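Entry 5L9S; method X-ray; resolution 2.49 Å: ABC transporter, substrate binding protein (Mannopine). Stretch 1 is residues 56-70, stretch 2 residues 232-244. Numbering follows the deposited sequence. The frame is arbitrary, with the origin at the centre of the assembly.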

# COMPACT_ATOMS: atom_id res chain seq x y z
N ASN A 56 29.11 -5.66 -9.74
CA ASN A 56 29.12 -5.77 -8.29
C ASN A 56 27.76 -5.61 -7.56
O ASN A 56 27.45 -4.60 -6.91
CB ASN A 56 30.17 -4.82 -7.70
CG ASN A 56 30.65 -5.20 -6.31
OD1 ASN A 56 31.39 -4.44 -5.67
ND2 ASN A 56 30.26 -6.37 -5.82
N VAL A 57 26.99 -6.70 -7.60
CA VAL A 57 25.71 -6.83 -6.94
C VAL A 57 25.98 -7.25 -5.51
O VAL A 57 26.48 -8.36 -5.27
CB VAL A 57 24.75 -7.82 -7.66
CG1 VAL A 57 23.95 -7.13 -8.76
CG2 VAL A 57 25.51 -9.03 -8.22
N THR A 58 25.69 -6.37 -4.55
CA THR A 58 25.89 -6.67 -3.15
C THR A 58 24.61 -7.25 -2.56
O THR A 58 24.68 -8.22 -1.81
CB THR A 58 26.45 -5.46 -2.41
OG1 THR A 58 27.73 -5.15 -2.97
CG2 THR A 58 26.62 -5.71 -0.90
N TRP A 59 23.45 -6.71 -2.96
CA TRP A 59 22.11 -7.03 -2.47
C TRP A 59 21.41 -8.12 -3.28
O TRP A 59 21.62 -8.22 -4.49
CB TRP A 59 21.24 -5.77 -2.46
CG TRP A 59 21.72 -4.59 -1.67
CD1 TRP A 59 22.82 -4.52 -0.86
CD2 TRP A 59 21.10 -3.30 -1.62
NE1 TRP A 59 22.93 -3.25 -0.32
CE2 TRP A 59 21.88 -2.49 -0.76
CE3 TRP A 59 19.94 -2.75 -2.22
CZ2 TRP A 59 21.56 -1.15 -0.50
CZ3 TRP A 59 19.61 -1.43 -1.94
CH2 TRP A 59 20.40 -0.65 -1.08
N ASP A 60 20.58 -8.93 -2.61
CA ASP A 60 19.81 -10.01 -3.19
C ASP A 60 18.35 -9.59 -3.37
O ASP A 60 17.72 -9.89 -4.39
CB ASP A 60 19.86 -11.25 -2.29
CG ASP A 60 21.23 -11.86 -2.12
OD1 ASP A 60 21.74 -12.42 -3.09
OD2 ASP A 60 21.77 -11.81 -1.00
N LEU A 61 17.79 -8.93 -2.33
CA LEU A 61 16.39 -8.50 -2.28
C LEU A 61 16.27 -7.09 -1.76
O LEU A 61 17.11 -6.64 -0.99
CB LEU A 61 15.57 -9.43 -1.35
CG LEU A 61 15.45 -10.91 -1.70
CD1 LEU A 61 14.98 -11.69 -0.50
CD2 LEU A 61 14.54 -11.15 -2.88
N TYR A 62 15.19 -6.41 -2.15
CA TYR A 62 14.82 -5.09 -1.64
C TYR A 62 13.30 -4.90 -1.69
O TYR A 62 12.63 -5.55 -2.49
CB TYR A 62 15.59 -3.93 -2.30
CG TYR A 62 15.16 -3.55 -3.70
CD1 TYR A 62 15.61 -4.26 -4.81
CD2 TYR A 62 14.34 -2.44 -3.93
CE1 TYR A 62 15.24 -3.90 -6.11
CE2 TYR A 62 13.95 -2.08 -5.22
CZ TYR A 62 14.42 -2.80 -6.31
OH TYR A 62 14.04 -2.46 -7.59
N LEU A 63 12.77 -4.07 -0.79
CA LEU A 63 11.34 -3.77 -0.80
C LEU A 63 11.09 -2.46 -1.53
O LEU A 63 11.88 -1.53 -1.44
CB LEU A 63 10.76 -3.68 0.63
CG LEU A 63 10.95 -4.88 1.56
CD1 LEU A 63 10.50 -4.54 2.97
CD2 LEU A 63 10.18 -6.11 1.07
N ASP A 64 9.97 -2.38 -2.24
CA ASP A 64 9.52 -1.15 -2.92
C ASP A 64 8.02 -1.21 -3.15
O ASP A 64 7.47 -2.31 -3.20
CB ASP A 64 10.26 -0.93 -4.27
CG ASP A 64 10.46 0.54 -4.65
OD1 ASP A 64 9.75 1.41 -4.07
OD2 ASP A 64 11.32 0.81 -5.51
N GLY A 65 7.39 -0.06 -3.32
CA GLY A 65 5.96 0.04 -3.59
C GLY A 65 5.56 -0.75 -4.82
O GLY A 65 6.35 -0.86 -5.76
N GLU A 66 4.34 -1.30 -4.81
CA GLU A 66 3.85 -2.15 -5.90
C GLU A 66 3.71 -1.43 -7.25
O GLU A 66 3.88 -2.06 -8.30
CB GLU A 66 2.56 -2.89 -5.50
CG GLU A 66 1.28 -2.07 -5.35
CD GLU A 66 0.06 -2.96 -5.13
OE1 GLU A 66 -0.27 -3.74 -6.05
OE2 GLU A 66 -0.52 -2.90 -4.03
N ILE A 67 3.44 -0.13 -7.23
CA ILE A 67 3.32 0.67 -8.44
C ILE A 67 4.71 0.89 -9.04
O ILE A 67 4.85 0.87 -10.25
CB ILE A 67 2.48 1.96 -8.23
CG1 ILE A 67 1.01 1.58 -8.00
CG2 ILE A 67 2.62 2.95 -9.43
CD1 ILE A 67 0.33 2.46 -7.11
N GLN A 68 5.74 1.04 -8.19
CA GLN A 68 7.08 1.18 -8.71
C GLN A 68 7.61 -0.20 -9.19
O GLN A 68 8.45 -0.25 -10.09
CB GLN A 68 8.01 1.87 -7.67
CG GLN A 68 9.51 1.94 -8.03
CD GLN A 68 9.89 2.77 -9.24
OE1 GLN A 68 9.31 3.82 -9.55
NE2 GLN A 68 10.93 2.35 -9.94
N ALA A 69 7.02 -1.31 -8.68
CA ALA A 69 7.45 -2.68 -8.95
C ALA A 69 6.76 -3.55 -10.09
O ALA A 69 7.03 -4.73 -10.10
CB ALA A 69 7.40 -3.47 -7.65
N GLY A 70 5.99 -3.08 -11.06
CA GLY A 70 5.53 -1.75 -11.37
C GLY A 70 6.00 -1.32 -12.74
O GLY A 70 5.52 -1.81 -13.76
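Stretch 2 232-244: FLVGDRIALVRGA

Stretch 2 lies along stretch 1 as an antiparallel β-strand partner, joined to it by a backbone ladder and by apolar packing on both faces of the sheet, and it illustrates how segments whose touching residues are at least 167 positions apart in sequence can lie side by side, paired through main-chain hydrogen bonds. Residues 61-65 form the strand of stretch 1; the strand of stretch 2 enters from earlier in the chain and is extended from Phe232 through much of the segment. Their N-to-C directions differ by 154°, and the axes approach to 4.4 Å.

The register follows the antiparallel rule of alternating wide and narrow pairs. Tyr62 faces Ala239 in a hydrogen-bonded pair: Tyr62 N donates to Ala239 O at 3.1 Å, and Ala239 N returns a bond to Tyr62 O at 2.9 Å. Asp64 and Arg237 repeat the pattern, with Asp64 N to Arg237 O at 3.2 Å and Arg237 N to Asp64 O at 2.8 Å. Between them Leu63 sits opposite Ile238 without such bonds, and the CA atoms of Leu63 and Ile238 draw in to 4.8 Å, against 5.5 Å for those of Tyr62 and Ala239. At the narrow pairs, Leu63 with Ile238 and Leu61 with Leu240, CA-H groups point at carbonyls; Leu61 CA, for instance, lies 3.2 Å from Ala239 O. The ladder continues past the strand of stretch 1 in both directions: Val241 N donates to Asp60 O at 2.9 Å, and Glu66 N to Gly235 O at 2.7 Å.

Alternation also sorts the side chains. Leu61, Leu63, Ile238 and Leu240 share one face, where Leu63 CD2 meets Ile238 CG1 at 3.8 Å and Leu61 CD2 reaches Ile238 CG2 at 4.0 Å. On the other, Ala239 CB lies over one face of the Tyr62 ring, 4.1 Å from Tyr62 CE1, while Val241 CG2 approaches the ring edge, 3.6 Å from Tyr62 CD1. Val241 points toward stretch 1 and also meets Val57, CG1 of Val241 being 4.0 Å from CG1 of Val57.

Beyond Gly65 the chain takes helical backbone angles, yet Glu66 keeps hold of the partner through its side chain: Gly235 N donates to Glu66 OE2 at 2.8 Å. Its other oxygen, Glu66 OE1, is 4.2 Å from Arg237 NH1, too far for a salt bridge. The aliphatic part of Arg237 instead packs closely, with Arg237 CG 3.7 Å from Glu66 CB and Arg237 CD 3.8 Å from Ala69 CB. Together the two stretches bury 1034 Å².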

# COMPACT_ATOMS: atom_id res chain seq x y z
N PHE A 232 -8.53 2.11 -1.10
CA PHE A 232 -7.41 1.78 -1.97
C PHE A 232 -6.36 0.95 -1.21
O PHE A 232 -5.74 1.44 -0.26
CB PHE A 232 -6.83 3.05 -2.61
CG PHE A 232 -7.88 3.87 -3.34
CD1 PHE A 232 -8.23 3.58 -4.66
CD2 PHE A 232 -8.51 4.94 -2.71
CE1 PHE A 232 -9.22 4.31 -5.32
CE2 PHE A 232 -9.49 5.69 -3.38
CZ PHE A 232 -9.85 5.36 -4.67
N LEU A 233 -6.20 -0.32 -1.61
CA LEU A 233 -5.23 -1.25 -1.00
C LEU A 233 -3.98 -1.31 -1.82
O LEU A 233 -3.97 -1.90 -2.89
CB LEU A 233 -5.82 -2.64 -0.79
CG LEU A 233 -5.08 -3.55 0.18
CD1 LEU A 233 -5.22 -3.08 1.61
CD2 LEU A 233 -5.55 -4.97 0.04
N VAL A 234 -2.94 -0.61 -1.36
CA VAL A 234 -1.65 -0.48 -2.06
C VAL A 234 -0.56 -0.96 -1.13
O VAL A 234 -0.47 -0.52 0.02
CB VAL A 234 -1.40 1.00 -2.53
CG1 VAL A 234 -0.12 1.11 -3.36
CG2 VAL A 234 -2.58 1.55 -3.33
N GLY A 235 0.30 -1.82 -1.63
CA GLY A 235 1.40 -2.29 -0.80
C GLY A 235 2.78 -2.30 -1.42
O GLY A 235 3.06 -1.63 -2.42
N ASP A 236 3.66 -3.04 -0.74
CA ASP A 236 5.07 -3.23 -1.07
C ASP A 236 5.30 -4.60 -1.62
O ASP A 236 4.67 -5.56 -1.18
CB ASP A 236 5.96 -3.01 0.18
CG ASP A 236 6.12 -1.57 0.66
OD1 ASP A 236 5.44 -0.67 0.10
OD2 ASP A 236 6.91 -1.35 1.60
N ARG A 237 6.25 -4.70 -2.53
CA ARG A 237 6.68 -5.96 -3.12
C ARG A 237 8.13 -6.29 -2.72
O ARG A 237 8.92 -5.38 -2.51
CB ARG A 237 6.52 -5.92 -4.66
CG ARG A 237 5.12 -5.51 -5.11
CD ARG A 237 4.74 -5.98 -6.49
NE ARG A 237 4.40 -7.38 -6.42
CZ ARG A 237 3.18 -7.88 -6.54
NH1 ARG A 237 2.15 -7.10 -6.84
NH2 ARG A 237 2.98 -9.18 -6.40
N ILE A 238 8.46 -7.60 -2.59
CA ILE A 238 9.82 -8.10 -2.31
C ILE A 238 10.37 -8.38 -3.70
O ILE A 238 9.85 -9.25 -4.39
CB ILE A 238 9.87 -9.40 -1.44
CG1 ILE A 238 8.84 -9.37 -0.26
CG2 ILE A 238 11.32 -9.70 -0.95
CD1 ILE A 238 8.31 -10.77 0.17
N ALA A 239 11.37 -7.61 -4.14
CA ALA A 239 11.96 -7.79 -5.47
C ALA A 239 13.35 -8.42 -5.39
O ALA A 239 14.10 -8.18 -4.44
CB ALA A 239 12.03 -6.46 -6.19
N LEU A 240 13.67 -9.26 -6.38
CA LEU A 240 14.95 -9.97 -6.52
C LEU A 240 15.85 -9.19 -7.48
O LEU A 240 15.48 -8.98 -8.63
CB LEU A 240 14.72 -11.42 -7.02
CG LEU A 240 15.96 -12.30 -7.33
CD1 LEU A 240 16.76 -12.64 -6.08
CD2 LEU A 240 15.52 -13.59 -8.01
N VAL A 241 16.99 -8.68 -6.95
CA VAL A 241 17.99 -7.88 -7.66
C VAL A 241 18.61 -8.67 -8.80
O VAL A 241 19.01 -9.83 -8.60
CB VAL A 241 19.06 -7.29 -6.71
CG1 VAL A 241 20.23 -6.66 -7.47
CG2 VAL A 241 18.44 -6.28 -5.75
N ARG A 242 18.67 -8.05 -9.99
CA ARG A 242 19.21 -8.65 -11.21
C ARG A 242 20.56 -9.31 -10.96
O ARG A 242 21.56 -8.64 -10.67
CB ARG A 242 19.26 -7.65 -12.35
CG ARG A 242 18.87 -8.26 -13.68
CD ARG A 242 18.88 -7.22 -14.78
NE ARG A 242 17.56 -7.07 -15.39
CZ ARG A 242 17.34 -7.08 -16.70
NH1 ARG A 242 18.35 -7.20 -17.55
NH2 ARG A 242 16.10 -6.94 -17.16
N GLY A 243 20.53 -10.64 -11.02
CA GLY A 243 21.69 -11.50 -10.80
C GLY A 243 22.22 -11.42 -9.38
O GLY A 243 23.41 -11.21 -9.17
N ALA A 244 21.32 -11.57 -8.39
CA ALA A 244 21.66 -11.51 -6.98
C ALA A 244 22.76 -12.55 -6.63
O ALA A 244 22.75 -13.64 -7.23
CB ALA A 244 20.41 -11.78 -6.16
O HOH W 1 2.69 -4.64 -9.07